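Local coordinates for protein secreted in xylem 3 (Fusarium oxysporum, PDB 5OD4) that is a fungal effector of the Avr2 family that probably suppresses plant immunity and can be recognised by the host, at residues 59-67 with 105-115; 72-83 with 95-106. All coordinates share one frame; numbering follows the deposited sequence. Where two conformers were deposited one is given.

Interaction 1: residues 59-67 with 105-115; sequences LRTVIDVAP and SRGPATISWDA. With EDO (1,2-ethanediol), chain D.
Thr61 lies over one face of the Trp113 indole: its CB sits 3.8 Å from the centroid of the five-membered ring in a CH-pi contact, while CG2 reaches CZ2 of Trp113 at 3.5 Å. With chi1 at 63°, the Trp113 ring is swung between its own backbone N and carbonyl carbon and back across the neighbouring strand, where CD1 of Ile63 meets CH2 at the ring edge. A water links Thr61 OG1 to Trp113 NE1, which donates to it. The chain of Arg60, bent at chi2 and chi3, folds its guanidinium over the Trp113 backbone. From there NH1 forms a salt bridge with Asp114 OD1 (2.8 Å), arriving from above the carboxylate plane, and NH2 donates to Ser112 OG (2.9 Å); NE is taken up by a second water. Further along, in one of its two conformers Thr110 OG1 donates to Asp64 OD1 (2.7 Å), on the anti side and tilted from the carboxylate plane. Arg49 and Tyr51 hold OD2, so both oxygens of this buried acid have partners when Thr110 takes this conformer. Paired backbone bonds at Thr61–Trp113, Ile63–Ile111 and Val65–Ala109 run down the ladder, and beyond it a cis peptide precedes Pro108. The result is an antiparallel pair at the edge of one sheet, whose face with Ile63, Val65, Ala109, Ile111 and Trp113 turns to the second sheet of the beta-sandwich.

Interaction 2: residues 72-83 with 95-106; sequences QAIANYEIEVRR and CFHTARLSTGSR
Val81 O accepts two backbone donors, Phe96 N at 2.9 Å and His97 N at 3.2 Å, because both residues face Val81 in a classic beta bulge. Beside it the Arg83 guanidinium lies flat on Phe96, planes 9° apart, with CD over the ring centre; NE is also paired with Asp94. Along the regular ladder, Tyr77 and Leu101 exchange N-H and C=O, as do Ile79 and Ala99. In one of its two conformers Arg100 folds over the Tyr77 carbonyl and directs NH1 to Glu78 OE1 (3.1 Å) in a salt bridge, almost in the guanidinium plane, while its NH2 pairs with Asp128. The Glu80 carboxylate accepts from the backbone N-H groups of Val6 and Phe7. Past the strands, Thr103 N donates to Asn76 OD1 at 2.9 Å from above the amide plane. Ala73 is held at both backbone ends, its N giving to Ser105 O and its O receiving Gly104 N (2.8 Å). Gln72 NE2 adds a bond to Gly104 O (2.9 Å). Ser105 N closes the type II turn on Ser102 O, which also takes Ser105 OG (2.7 Å). Strands 77-85 and 94-101 thus form a bulged antiparallel hairpin at the edge of one beta-sandwich sheet, extended past its open end by paired loops.

Overall arrangement
From the N terminus, the chain enters interaction 1 on strand 60-66, passes through 72-76 into strand 77-85, turns back along 94-101 and, after the Ser102–Ser105 turn, returns on strand 109-114. Interaction 2 therefore closes a hairpin nested inside the longer loop closed by interaction 1, and the two share Ser105 and Arg106. They belong to different four-stranded antiparallel sheets, packed face to face: Ile111 meets His97, Trp113 meets Phe96 edge-to-face, and Ala109 touches Ile79. The Cys5–Cys95 disulfide ties the hairpin to the N-terminal segment. Together the contacts join both layers of the beta-sandwich.

Interaction 1: residues 59-67 with 105-115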
loop_
_atom_site.group_PDB
_atom_site.type_symbol
_atom_site.label_atom_id
_atom_site.label_comp_id
_atom_site.label_asym_id
_atom_site.label_seq_id
_atom_site.Cartn_x
_atom_site.Cartn_y
_atom_site.Cartn_z
ATOM N N LEU A 59 13.617 8.293 7.772
ATOM C CA LEU A 59 12.275 8.428 7.260
ATOM C C LEU A 59 11.657 7.065 7.121
ATOM O O LEU A 59 12.354 6.087 6.768
ATOM C CB LEU A 59 12.257 9.139 5.885
ATOM C CG LEU A 59 12.308 10.604 5.510
ATOM C CD1 LEU A 59 11.883 10.731 4.048
ATOM C CD2 LEU A 59 11.360 11.340 6.415
ATOM N N ARG A 60 10.342 7.017 7.355
ATOM C CA ARG A 60 9.539 5.834 7.145
ATOM C C ARG A 60 8.545 6.081 6.058
ATOM O O ARG A 60 7.902 7.161 6.050
ATOM C CB ARG A 60 8.765 5.529 8.406
ATOM C CG ARG A 60 9.564 5.145 9.613
ATOM C CD ARG A 60 10.068 3.734 9.611
ATOM N NE ARG A 60 9.009 2.729 9.809
ATOM C CZ ARG A 60 9.267 1.415 9.896
ATOM N NH1 ARG A 60 10.508 0.975 9.798
ATOM N NH2 ARG A 60 8.300 0.537 10.084
ATOM N N THR A 61 8.373 5.135 5.153
ATOM C CA THR A 61 7.262 5.149 4.190
ATOM C C THR A 61 6.073 4.458 4.874
ATOM O O THR A 61 6.247 3.416 5.499
ATOM C CB THR A 61 7.663 4.422 2.919
ATOM O OG1 THR A 61 8.807 5.057 2.334
ATOM C CG2 THR A 61 6.527 4.361 1.906
ATOM N N VAL A 62 4.892 5.044 4.712
ATOM C CA VAL A 62 3.665 4.569 5.348
ATOM C C VAL A 62 2.558 4.468 4.326
ATOM O O VAL A 62 2.379 5.398 3.515
ATOM C CB VAL A 62 3.226 5.518 6.488
ATOM C CG1 VAL A 62 2.053 4.923 7.244
ATOM C CG2 VAL A 62 4.388 5.812 7.451
ATOM N N ILE A 63 1.782 3.390 4.412
ATOM C CA ILE A 63 0.541 3.266 3.662
ATOM C C ILE A 63 -0.571 2.999 4.654
ATOM O O ILE A 63 -0.489 2.053 5.422
ATOM C CB ILE A 63 0.604 2.144 2.630
ATOM C CG1 ILE A 63 1.762 2.379 1.659
ATOM C CG2 ILE A 63 -0.745 2.021 1.877
ATOM C CD1 ILE A 63 1.906 1.371 0.552
ATOM N N ASP A 64 -1.628 3.811 4.597
ATOM C CA ASP A 64 -2.868 3.574 5.357
ATOM C C ASP A 64 -3.996 3.298 4.385
ATOM O O ASP A 64 -4.118 3.972 3.364
ATOM C CB ASP A 64 -3.239 4.803 6.193
ATOM C CG ASP A 64 -2.285 5.148 7.283
ATOM O OD1 ASP A 64 -1.740 4.249 7.961
ATOM O OD2 ASP A 64 -2.109 6.395 7.539
ATOM N N VAL A 65 -4.888 2.347 4.770
ATOM C CA VAL A 65 -6.076 2.014 3.980
ATOM C C VAL A 65 -7.252 2.008 4.937
ATOM O O VAL A 65 -7.195 1.369 5.983
ATOM C CB VAL A 65 -5.908 0.649 3.312
ATOM C CG1 VAL A 65 -7.194 0.268 2.568
ATOM C CG2 VAL A 65 -4.717 0.645 2.371
ATOM N N ALA A 66 -8.362 2.707 4.578
ATOM C CA ALA A 66 -9.486 2.782 5.490
ATOM C C ALA A 66 -10.774 2.895 4.726
ATOM O O ALA A 66 -10.813 3.431 3.604
ATOM C CB ALA A 66 -9.348 3.973 6.429
ATOM N N PRO A 67 -11.883 2.463 5.332
ATOM C CA PRO A 67 -13.205 2.795 4.786
ATOM C C PRO A 67 -13.413 4.302 4.766
ATOM O O PRO A 67 -12.760 5.034 5.525
ATOM C CB PRO A 67 -14.194 2.147 5.773
ATOM C CG PRO A 67 -13.374 1.157 6.557
ATOM C CD PRO A 67 -12.010 1.765 6.624
ATOM N N SER A 105 -14.073 -3.693 10.872
ATOM C CA SER A 105 -13.031 -2.799 11.340
ATOM C C SER A 105 -13.226 -1.394 10.813
ATOM O O SER A 105 -13.806 -1.166 9.755
ATOM C CB SER A 105 -11.657 -3.349 11.034
ATOM O OG SER A 105 -11.353 -3.372 9.682
ATOM N N ARG A 106 -12.682 -0.449 11.564
ATOM C CA ARG A 106 -12.711 0.953 11.183
ATOM C C ARG A 106 -11.435 1.428 10.516
ATOM O O ARG A 106 -11.418 2.461 9.861
ATOM C CB ARG A 106 -13.019 1.798 12.413
ATOM C CG ARG A 106 -14.440 1.532 12.872
ATOM C CD ARG A 106 -14.911 2.332 14.047
ATOM N NE ARG A 106 -16.302 1.993 14.339
ATOM C CZ ARG A 106 -16.724 0.830 14.850
ATOM N NH1 ARG A 106 -15.867 -0.133 15.155
ATOM N NH2 ARG A 106 -18.018 0.628 15.062
ATOM N N GLY A 107 -10.340 0.687 10.715
ATOM C CA GLY A 107 -9.090 1.073 10.128
ATOM C C GLY A 107 -8.415 2.223 10.847
ATOM O O GLY A 107 -8.862 2.667 11.907
ATOM N N PRO A 108 -7.326 2.703 10.281
ATOM C CA PRO A 108 -6.727 2.159 9.055
ATOM C C PRO A 108 -6.021 0.826 9.288
ATOM O O PRO A 108 -5.558 0.520 10.380
ATOM C CB PRO A 108 -5.688 3.227 8.691
ATOM C CG PRO A 108 -5.309 3.818 9.995
ATOM C CD PRO A 108 -6.550 3.824 10.827
ATOM N N ALA A 109 -5.939 0.064 8.212
ATOM C CA ALA A 109 -4.905 -0.948 8.041
ATOM C C ALA A 109 -3.650 -0.222 7.611
ATOM O O ALA A 109 -3.719 0.652 6.735
ATOM C CB ALA A 109 -5.314 -1.978 7.012
ATOM N N THR A 110 -2.496 -0.532 8.227
ATOM C CA THR A 110 -1.269 0.253 8.011
ATOM C C THR A 110 -0.101 -0.672 7.753
ATOM O O THR A 110 0.049 -1.714 8.403
ATOM C CB THR A 110 -0.998 1.122 9.265
ATOM O OG1 THR A 110 -2.115 2.004 9.478
ATOM C CG2 THR A 110 0.254 1.923 9.127
ATOM N N ILE A 111 0.742 -0.244 6.828
ATOM C CA ILE A 111 2.028 -0.850 6.534
ATOM C C ILE A 111 3.083 0.232 6.569
ATOM O O ILE A 111 2.827 1.326 6.077
ATOM C CB ILE A 111 1.993 -1.515 5.149
ATOM C CG1 ILE A 111 0.977 -2.631 5.099
ATOM C CG2 ILE A 111 3.355 -1.950 4.710
ATOM C CD1 ILE A 111 0.747 -3.186 3.725
ATOM N N SER A 112 4.272 -0.073 7.091
ATOM C CA SER A 112 5.355 0.925 7.026
ATOM C C SER A 112 6.691 0.239 6.954
ATOM O O SER A 112 6.830 -0.926 7.312
ATOM C CB SER A 112 5.309 1.890 8.201
ATOM O OG SER A 112 5.584 1.261 9.437
ATOM N N TRP A 113 7.676 1.004 6.489
ATOM C CA TRP A 113 9.042 0.487 6.313
ATOM C C TRP A 113 10.021 1.639 6.275
ATOM O O TRP A 113 9.645 2.788 6.069
ATOM C CB TRP A 113 9.164 -0.395 5.077
ATOM C CG TRP A 113 8.895 0.271 3.764
ATOM C CD1 TRP A 113 9.789 0.903 2.958
ATOM C CD2 TRP A 113 7.653 0.291 3.060
ATOM N NE1 TRP A 113 9.193 1.305 1.790
ATOM C CE2 TRP A 113 7.876 0.937 1.831
ATOM C CE3 TRP A 113 6.361 -0.213 3.327
ATOM C CZ2 TRP A 113 6.877 1.072 0.887
ATOM C CZ3 TRP A 113 5.386 -0.036 2.385
ATOM C CH2 TRP A 113 5.638 0.595 1.190
ATOM N N ASP A 114 11.300 1.343 6.463
ATOM C CA ASP A 114 12.343 2.373 6.352
ATOM C C ASP A 114 12.425 2.808 4.883
ATOM O O ASP A 114 12.626 2.001 3.990
ATOM C CB ASP A 114 13.688 1.825 6.808
ATOM C CG ASP A 114 13.760 1.550 8.289
ATOM O OD1 ASP A 114 12.978 2.075 9.091
ATOM O OD2 ASP A 114 14.725 0.853 8.685
ATOM N N ALA A 115 12.326 4.107 4.647
ATOM C CA ALA A 115 12.253 4.606 3.283
ATOM C C ALA A 115 13.507 4.251 2.512
ATOM O O ALA A 115 14.624 4.381 3.035
ATOM C CB ALA A 115 12.036 6.099 3.304
HETATM C C1 EDO D . -9.483 6.606 9.539
HETATM O O1 EDO D . -8.766 6.995 10.700
HETATM C C2 EDO D . -10.251 5.355 9.924
HETATM O O2 EDO D . -10.580 5.319 11.322
HETATM O O HOH W 1 15.287 5.453 5.517
HETATM O O HOH W 2 6.447 3.958 11.024
HETATM O O HOH W 3 10.450 3.644 0.576
#

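Interaction 2: residues 72-83 with 95-106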
loop_
_atom_site.group_PDB
_atom_site.type_symbol
_atom_site.label_atom_id
_atom_site.label_comp_id
_atom_site.label_asym_id
_atom_site.label_seq_id
_atom_site.Cartn_x
_atom_site.Cartn_y
_atom_site.Cartn_z
ATOM N N GLN A 72 -17.525 1.314 8.856
ATOM C CA GLN A 72 -16.850 0.021 9.034
ATOM C C GLN A 72 -16.661 -0.661 7.690
ATOM O O GLN A 72 -17.480 -0.506 6.774
ATOM C CB GLN A 72 -17.696 -0.879 9.924
ATOM C CG GLN A 72 -17.829 -0.387 11.358
ATOM C CD GLN A 72 -18.854 -1.224 12.051
ATOM O OE1 GLN A 72 -20.058 -0.961 11.938
ATOM N NE2 GLN A 72 -18.421 -2.284 12.740
ATOM N N ALA A 73 -15.607 -1.468 7.575
ATOM C CA ALA A 73 -15.445 -2.308 6.400
ATOM C C ALA A 73 -16.598 -3.303 6.294
ATOM O O ALA A 73 -16.982 -3.931 7.282
ATOM C CB ALA A 73 -14.128 -3.055 6.491
ATOM N N ILE A 74 -17.125 -3.488 5.079
ATOM C CA ILE A 74 -18.252 -4.379 4.845
ATOM C C ILE A 74 -17.840 -5.763 4.404
ATOM O O ILE A 74 -18.696 -6.631 4.175
ATOM C CB ILE A 74 -19.250 -3.790 3.824
ATOM C CG1 ILE A 74 -18.684 -3.755 2.403
ATOM C CG2 ILE A 74 -19.701 -2.413 4.258
ATOM C CD1 ILE A 74 -19.659 -3.209 1.394
ATOM N N ALA A 75 -16.540 -5.990 4.283
ATOM C CA ALA A 75 -15.942 -7.232 3.790
ATOM C C ALA A 75 -14.513 -7.257 4.283
ATOM O O ALA A 75 -14.008 -6.286 4.847
ATOM C CB ALA A 75 -16.038 -7.335 2.286
ATOM N N ASN A 76 -13.851 -8.395 4.022
ATOM C CA ASN A 76 -12.406 -8.495 4.271
ATOM C C ASN A 76 -11.631 -8.109 3.042
ATOM O O ASN A 76 -12.018 -8.451 1.929
ATOM C CB ASN A 76 -12.052 -9.939 4.634
ATOM C CG ASN A 76 -12.701 -10.389 5.913
ATOM O OD1 ASN A 76 -12.524 -9.764 6.959
ATOM N ND2 ASN A 76 -13.429 -11.504 5.846
ATOM N N TYR A 77 -10.516 -7.408 3.253
ATOM C CA TYR A 77 -9.650 -6.964 2.161
ATOM C C TYR A 77 -8.225 -7.355 2.436
ATOM O O TYR A 77 -7.714 -7.283 3.569
ATOM C CB TYR A 77 -9.714 -5.427 1.983
ATOM C CG TYR A 77 -11.087 -4.905 1.668
ATOM C CD1 TYR A 77 -12.014 -4.682 2.693
ATOM C CD2 TYR A 77 -11.486 -4.619 0.387
ATOM C CE1 TYR A 77 -13.264 -4.201 2.426
ATOM C CE2 TYR A 77 -12.752 -4.112 0.107
ATOM C CZ TYR A 77 -13.633 -3.906 1.124
ATOM O OH TYR A 77 -14.894 -3.418 0.943
ATOM N N GLU A 78 -7.551 -7.756 1.356
ATOM C CA GLU A 78 -6.127 -8.061 1.311
ATOM C C GLU A 78 -5.394 -6.839 0.776
ATOM O O GLU A 78 -5.781 -6.280 -0.256
ATOM C CB GLU A 78 -5.924 -9.272 0.395
ATOM C CG GLU A 78 -4.489 -9.697 0.157
ATOM C CD GLU A 78 -3.816 -10.346 1.330
ATOM O OE1 GLU A 78 -4.386 -10.477 2.408
ATOM O OE2 GLU A 78 -2.630 -10.764 1.151
ATOM N N ILE A 79 -4.321 -6.431 1.467
ATOM C CA ILE A 79 -3.508 -5.288 1.090
ATOM C C ILE A 79 -2.072 -5.787 0.972
ATOM O O ILE A 79 -1.544 -6.377 1.907
ATOM C CB ILE A 79 -3.593 -4.184 2.153
ATOM C CG1 ILE A 79 -5.023 -3.716 2.362
ATOM C CG2 ILE A 79 -2.701 -3.018 1.780
ATOM C CD1 ILE A 79 -5.266 -3.074 3.693
ATOM N N GLU A 80 -1.458 -5.604 -0.207
ATOM C CA GLU A 80 -0.123 -6.145 -0.456
ATOM C C GLU A 80 0.767 -5.111 -1.059
ATOM O O GLU A 80 0.353 -4.373 -1.961
ATOM C CB GLU A 80 -0.208 -7.374 -1.382
ATOM C CG GLU A 80 -1.051 -8.488 -0.849
ATOM C CD GLU A 80 -1.135 -9.733 -1.709
ATOM O OE1 GLU A 80 -0.661 -9.748 -2.865
ATOM O OE2 GLU A 80 -1.673 -10.744 -1.171
ATOM N N VAL A 81 2.031 -5.132 -0.638
ATOM C CA VAL A 81 3.086 -4.340 -1.253
ATOM C C VAL A 81 4.184 -5.272 -1.732
ATOM O O VAL A 81 4.736 -6.052 -0.930
ATOM C CB VAL A 81 3.671 -3.294 -0.291
ATOM C CG1 VAL A 81 4.811 -2.545 -0.953
ATOM C CG2 VAL A 81 2.585 -2.351 0.190
ATOM N N ARG A 82 4.522 -5.172 -3.014
ATOM C CA ARG A 82 5.722 -5.790 -3.561
ATOM C C ARG A 82 6.748 -4.700 -3.828
ATOM O O ARG A 82 6.402 -3.544 -4.084
ATOM C CB ARG A 82 5.421 -6.549 -4.856
ATOM C CG ARG A 82 4.398 -7.650 -4.628
ATOM C CD ARG A 82 4.135 -8.517 -5.833
ATOM N NE ARG A 82 5.248 -9.379 -6.087
ATOM C CZ ARG A 82 6.136 -9.299 -7.080
ATOM N NH1 ARG A 82 6.162 -8.345 -7.973
ATOM N NH2 ARG A 82 7.017 -10.232 -7.101
ATOM N N ARG A 83 8.027 -5.071 -3.746
ATOM C CA ARG A 83 9.104 -4.137 -4.102
ATOM C C ARG A 83 9.940 -4.749 -5.216
ATOM O O ARG A 83 10.258 -5.954 -5.179
ATOM C CB ARG A 83 9.939 -3.732 -2.891
ATOM C CG ARG A 83 10.774 -4.837 -2.264
ATOM C CD ARG A 83 11.593 -4.307 -1.095
ATOM N NE ARG A 83 12.419 -5.349 -0.518
ATOM C CZ ARG A 83 13.302 -5.172 0.453
ATOM N NH1 ARG A 83 13.550 -3.949 0.903
ATOM N NH2 ARG A 83 13.987 -6.194 0.939
ATOM N N CYS A 95 7.660 -10.037 -2.388
ATOM C CA CYS A 95 6.536 -9.702 -1.527
ATOM C C CYS A 95 7.115 -9.082 -0.264
ATOM O O CYS A 95 7.865 -9.729 0.442
ATOM C CB CYS A 95 5.720 -10.942 -1.182
ATOM S SG CYS A 95 4.258 -10.574 -0.181
ATOM N N PHE A 96 6.787 -7.834 -0.012
ATOM C CA PHE A 96 7.466 -7.029 0.980
ATOM C C PHE A 96 6.686 -6.916 2.273
ATOM O O PHE A 96 7.210 -7.211 3.360
ATOM C CB PHE A 96 7.774 -5.664 0.346
ATOM C CG PHE A 96 8.658 -4.758 1.153
ATOM C CD1 PHE A 96 9.691 -5.211 1.940
ATOM C CD2 PHE A 96 8.468 -3.364 1.035
ATOM C CE1 PHE A 96 10.493 -4.310 2.652
ATOM C CE2 PHE A 96 9.280 -2.463 1.703
ATOM C CZ PHE A 96 10.298 -2.940 2.511
ATOM N N HIS A 97 5.431 -6.491 2.194
ATOM C CA HIS A 97 4.577 -6.375 3.377
ATOM C C HIS A 97 3.138 -6.597 2.969
ATOM O O HIS A 97 2.758 -6.264 1.857
ATOM C CB HIS A 97 4.690 -4.989 4.029
ATOM C CG HIS A 97 5.973 -4.737 4.726
ATOM N ND1 HIS A 97 6.326 -5.394 5.873
ATOM C CD2 HIS A 97 7.042 -3.969 4.393
ATOM C CE1 HIS A 97 7.540 -4.996 6.247
ATOM N NE2 HIS A 97 7.992 -4.125 5.363
ATOM N N THR A 98 2.345 -7.097 3.909
ATOM C CA THR A 98 0.912 -7.238 3.691
ATOM C C THR A 98 0.143 -6.806 4.922
ATOM O O THR A 98 0.687 -6.743 6.028
ATOM C CB THR A 98 0.530 -8.688 3.333
ATOM O OG1 THR A 98 0.740 -9.497 4.481
ATOM C CG2 THR A 98 1.336 -9.252 2.151
ATOM N N ALA A 99 -1.143 -6.522 4.718
ATOM C CA ALA A 99 -2.040 -6.178 5.807
ATOM C C ALA A 99 -3.447 -6.578 5.428
ATOM O O ALA A 99 -3.740 -6.918 4.313
ATOM C CB ALA A 99 -1.966 -4.698 6.136
ATOM N N ARG A 100 -4.310 -6.619 6.448
ATOM C CA ARG A 100 -5.727 -6.942 6.286
ATOM C C ARG A 100 -6.595 -5.819 6.819
ATOM O O ARG A 100 -6.288 -5.225 7.854
ATOM C CB ARG A 100 -6.081 -8.222 7.023
ATOM C CG ARG A 100 -5.263 -9.435 6.625
ATOM C CD ARG A 100 -5.715 -10.000 5.306
ATOM N NE ARG A 100 -7.035 -10.605 5.440
ATOM C CZ ARG A 100 -7.766 -11.064 4.441
ATOM N NH1 ARG A 100 -7.307 -10.988 3.203
ATOM N NH2 ARG A 100 -8.957 -11.551 4.698
ATOM N N LEU A 101 -7.705 -5.564 6.119
ATOM C CA LEU A 101 -8.812 -4.737 6.633
ATOM C C LEU A 101 -9.963 -5.708 6.785
ATOM O O LEU A 101 -10.496 -6.187 5.805
ATOM C CB LEU A 101 -9.129 -3.545 5.648
ATOM C CG LEU A 101 -10.255 -2.604 6.119
ATOM C CD1 LEU A 101 -9.822 -1.784 7.326
ATOM C CD2 LEU A 101 -10.672 -1.720 4.975
ATOM N N SER A 102 -10.327 -6.038 8.044
ATOM C CA SER A 102 -11.298 -7.065 8.330
ATOM C C SER A 102 -12.725 -6.512 8.377
ATOM O O SER A 102 -12.951 -5.345 8.707
ATOM C CB SER A 102 -10.991 -7.653 9.714
ATOM O OG SER A 102 -10.943 -6.594 10.655
ATOM N N THR A 103 -13.700 -7.366 8.097
ATOM C CA THR A 103 -15.110 -6.953 8.181
ATOM C C THR A 103 -15.398 -6.379 9.563
ATOM O O THR A 103 -15.084 -6.980 10.570
ATOM C CB THR A 103 -16.002 -8.163 7.968
ATOM O OG1 THR A 103 -15.622 -8.735 6.746
ATOM C CG2 THR A 103 -17.467 -7.771 7.915
ATOM N N GLY A 104 -16.015 -5.200 9.591
ATOM C CA GLY A 104 -16.350 -4.535 10.827
ATOM C C GLY A 104 -15.306 -3.600 11.379
ATOM O O GLY A 104 -15.602 -2.829 12.283
ATOM N N SER A 105 -14.073 -3.693 10.872
ATOM C CA SER A 105 -13.031 -2.799 11.340
ATOM C C SER A 105 -13.226 -1.394 10.813
ATOM O O SER A 105 -13.806 -1.166 9.755
ATOM C CB SER A 105 -11.657 -3.349 11.034
ATOM O OG SER A 105 -11.353 -3.372 9.682
ATOM N N ARG A 106 -12.682 -0.449 11.564
ATOM C CA ARG A 106 -12.711 0.953 11.183
ATOM C C ARG A 106 -11.435 1.428 10.516
ATOM O O ARG A 106 -11.418 2.461 9.861
ATOM C CB ARG A 106 -13.019 1.798 12.413
ATOM C CG ARG A 106 -14.440 1.532 12.872
ATOM C CD ARG A 106 -14.911 2.332 14.047
ATOM N NE ARG A 106 -16.302 1.993 14.339
ATOM C CZ ARG A 106 -16.724 0.830 14.850
ATOM N NH1 ARG A 106 -15.867 -0.133 15.155
ATOM N NH2 ARG A 106 -18.018 0.628 15.062
#